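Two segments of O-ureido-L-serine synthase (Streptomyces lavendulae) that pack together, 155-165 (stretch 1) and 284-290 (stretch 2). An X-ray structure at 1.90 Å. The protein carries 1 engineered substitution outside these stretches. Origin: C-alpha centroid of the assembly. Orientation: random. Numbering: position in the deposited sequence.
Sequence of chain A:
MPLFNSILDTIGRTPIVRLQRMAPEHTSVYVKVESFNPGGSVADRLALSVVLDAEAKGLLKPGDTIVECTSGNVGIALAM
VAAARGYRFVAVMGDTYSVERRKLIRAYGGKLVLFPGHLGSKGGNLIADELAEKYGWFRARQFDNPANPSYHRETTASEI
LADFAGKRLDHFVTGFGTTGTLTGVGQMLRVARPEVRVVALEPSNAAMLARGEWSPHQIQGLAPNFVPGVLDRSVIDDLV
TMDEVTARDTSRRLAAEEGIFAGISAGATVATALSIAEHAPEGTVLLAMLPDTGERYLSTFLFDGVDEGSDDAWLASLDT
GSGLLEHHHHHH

Stretch 1 (155-165) TTASEILADFA
Stretch 2 (284-290) TVLLAML

A helix already under way before Thr155 carries Thr156, Ile160 and Phe164 and packs on a β-strand that includes Val285, Leu287 and Met289, nearly antiparallel: their N-to-C directions make 151° and the axes approach to 11.9 Å. Helical i to i+4 bonds such as Ile160 N to Thr156 O (3.2 Å) and Phe164 N to Ile160 O (3.1 Å) place these three on one helical face. Strand alternation, with phi/psi near -120/130 at Leu287, offers Val285, Leu287 and Met289 while Leu286 points away. In register, Ile160 CA lies 9.0 Å from Leu287 CA, and Thr156 CA 10.2 Å from Met289 CA.

No hydrogen bond crosses; apolar contact buries 246 Å². Branched Ile160 (m, t), pointing toward the strand, reaches it with two methyls, CG2 to Leu287 CD2 (3.7 Å) and CD1 to Met289 SD (4.5 Å). Leu287, chi1 t and chi2 p, also sets CD2 4.2 Å from Phe164 CE1, so one methyl serves two helix residues. Phe164 (chi1 -82°, chi2 101°) meets the strand obliquely; its broad ring spans two strand residues, CE2 lying 4.0 Å from CG1 of Val285, a short apolar residue (chi1 t) pointing toward the helix. Met289 starts sideways, but its flexible m, m, m chain curls back, putting CE 4.1 Å from Thr156 CG2. Thr156, chi1 -44°, suits this place by offering a methyl here while OG1 is hydrogen-bonded elsewhere in the structure.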

# COMPACT_ATOMS: atom_id res chain seq x y z
N THR A 155 -10.20 -7.95 9.30
CA THR A 155 -9.82 -6.91 8.35
C THR A 155 -10.19 -5.51 8.82
O THR A 155 -9.32 -4.70 9.10
CB THR A 155 -10.43 -7.17 6.96
OG1 THR A 155 -11.86 -7.20 7.05
CG2 THR A 155 -9.95 -8.51 6.42
N THR A 156 -11.49 -5.23 8.89
CA THR A 156 -11.98 -3.91 9.30
C THR A 156 -11.35 -3.42 10.60
O THR A 156 -10.92 -2.27 10.68
CB THR A 156 -13.50 -3.92 9.50
OG1 THR A 156 -14.11 -4.63 8.42
CG2 THR A 156 -14.02 -2.49 9.55
N ALA A 157 -11.32 -4.29 11.60
CA ALA A 157 -10.74 -3.96 12.89
C ALA A 157 -9.21 -3.82 12.81
O ALA A 157 -8.62 -2.96 13.47
CB ALA A 157 -11.10 -5.05 13.92
N SER A 158 -8.58 -4.66 12.00
CA SER A 158 -7.13 -4.62 11.85
C SER A 158 -6.66 -3.34 11.18
O SER A 158 -5.59 -2.81 11.51
CB SER A 158 -6.63 -5.83 11.05
OG SER A 158 -6.76 -7.03 11.80
N GLU A 159 -7.44 -2.86 10.22
CA GLU A 159 -7.11 -1.64 9.49
C GLU A 159 -7.25 -0.44 10.43
O GLU A 159 -6.42 0.48 10.43
CB GLU A 159 -8.05 -1.46 8.30
CG GLU A 159 -7.92 -2.54 7.24
CD GLU A 159 -9.17 -2.68 6.39
OE1 GLU A 159 -9.87 -1.67 6.18
OE2 GLU A 159 -9.44 -3.81 5.93
N ILE A 160 -8.31 -0.46 11.24
CA ILE A 160 -8.57 0.62 12.19
C ILE A 160 -7.46 0.68 13.24
O ILE A 160 -6.89 1.75 13.49
CB ILE A 160 -9.94 0.41 12.89
CG1 ILE A 160 -11.07 0.72 11.90
CG2 ILE A 160 -10.04 1.31 14.13
CD1 ILE A 160 -12.47 0.31 12.38
N LEU A 161 -7.13 -0.46 13.84
CA LEU A 161 -6.09 -0.50 14.86
C LEU A 161 -4.71 -0.14 14.33
O LEU A 161 -3.94 0.53 15.02
CB LEU A 161 -6.05 -1.88 15.51
CG LEU A 161 -7.23 -2.21 16.42
CD1 LEU A 161 -7.28 -3.71 16.69
CD2 LEU A 161 -7.10 -1.42 17.72
N ALA A 162 -4.41 -0.58 13.11
CA ALA A 162 -3.11 -0.28 12.50
C ALA A 162 -2.98 1.22 12.25
O ALA A 162 -1.94 1.82 12.54
CB ALA A 162 -2.96 -1.04 11.18
N ASP A 163 -4.04 1.82 11.73
CA ASP A 163 -4.03 3.25 11.43
C ASP A 163 -3.91 4.12 12.69
O ASP A 163 -3.29 5.18 12.66
CB ASP A 163 -5.30 3.64 10.68
CG ASP A 163 -5.19 3.40 9.18
OD1 ASP A 163 -4.08 3.10 8.70
OD2 ASP A 163 -6.21 3.53 8.49
N PHE A 164 -4.51 3.66 13.79
CA PHE A 164 -4.47 4.43 15.02
C PHE A 164 -3.43 3.97 16.03
O PHE A 164 -3.37 4.49 17.14
CB PHE A 164 -5.86 4.43 15.67
CG PHE A 164 -6.79 5.46 15.10
CD1 PHE A 164 -7.76 5.10 14.18
CD2 PHE A 164 -6.66 6.80 15.44
CE1 PHE A 164 -8.60 6.06 13.61
CE2 PHE A 164 -7.49 7.77 14.88
CZ PHE A 164 -8.46 7.40 13.97
N ALA A 165 -2.60 3.00 15.65
CA ALA A 165 -1.57 2.50 16.55
C ALA A 165 -0.64 3.64 16.94
O ALA A 165 -0.12 4.36 16.08
CB ALA A 165 -0.77 1.38 15.88
N THR A 284 -10.26 15.27 21.90
CA THR A 284 -11.06 14.08 21.65
C THR A 284 -11.03 13.67 20.17
O THR A 284 -11.30 14.49 19.29
CB THR A 284 -12.52 14.30 22.08
OG1 THR A 284 -12.58 14.46 23.50
CG2 THR A 284 -13.40 13.12 21.68
N VAL A 285 -10.70 12.41 19.92
CA VAL A 285 -10.64 11.88 18.55
C VAL A 285 -11.73 10.82 18.35
O VAL A 285 -11.87 9.90 19.15
CB VAL A 285 -9.27 11.23 18.25
CG1 VAL A 285 -9.25 10.74 16.81
CG2 VAL A 285 -8.15 12.24 18.48
N LEU A 286 -12.50 10.97 17.27
CA LEU A 286 -13.58 10.04 16.97
C LEU A 286 -13.48 9.46 15.57
O LEU A 286 -13.01 10.13 14.65
CB LEU A 286 -14.92 10.76 17.11
CG LEU A 286 -15.19 11.47 18.43
CD1 LEU A 286 -14.78 12.94 18.33
CD2 LEU A 286 -16.66 11.34 18.77
N LEU A 287 -13.93 8.22 15.42
CA LEU A 287 -13.93 7.53 14.13
C LEU A 287 -15.35 7.08 13.79
O LEU A 287 -16.00 6.40 14.59
CB LEU A 287 -13.02 6.31 14.18
CG LEU A 287 -13.05 5.43 12.92
CD1 LEU A 287 -12.41 6.20 11.76
CD2 LEU A 287 -12.30 4.12 13.18
N ALA A 288 -15.81 7.44 12.60
CA ALA A 288 -17.14 7.09 12.13
C ALA A 288 -17.10 6.25 10.85
O ALA A 288 -16.32 6.53 9.93
CB ALA A 288 -17.96 8.36 11.88
N MET A 289 -17.94 5.22 10.80
CA MET A 289 -18.02 4.35 9.64
C MET A 289 -18.94 4.93 8.57
O MET A 289 -20.03 5.41 8.88
CB MET A 289 -18.56 2.97 10.03
CG MET A 289 -17.70 2.20 11.00
SD MET A 289 -16.17 1.65 10.23
CE MET A 289 -16.79 0.52 8.97
N LEU A 290 -18.49 4.90 7.32
CA LEU A 290 -19.29 5.37 6.19
C LEU A 290 -19.42 4.09 5.35
O LEU A 290 -18.55 3.76 4.54
CB LEU A 290 -18.55 6.46 5.39
CG LEU A 290 -17.89 7.63 6.14
CD1 LEU A 290 -17.49 8.68 5.12
CD2 LEU A 290 -18.84 8.22 7.19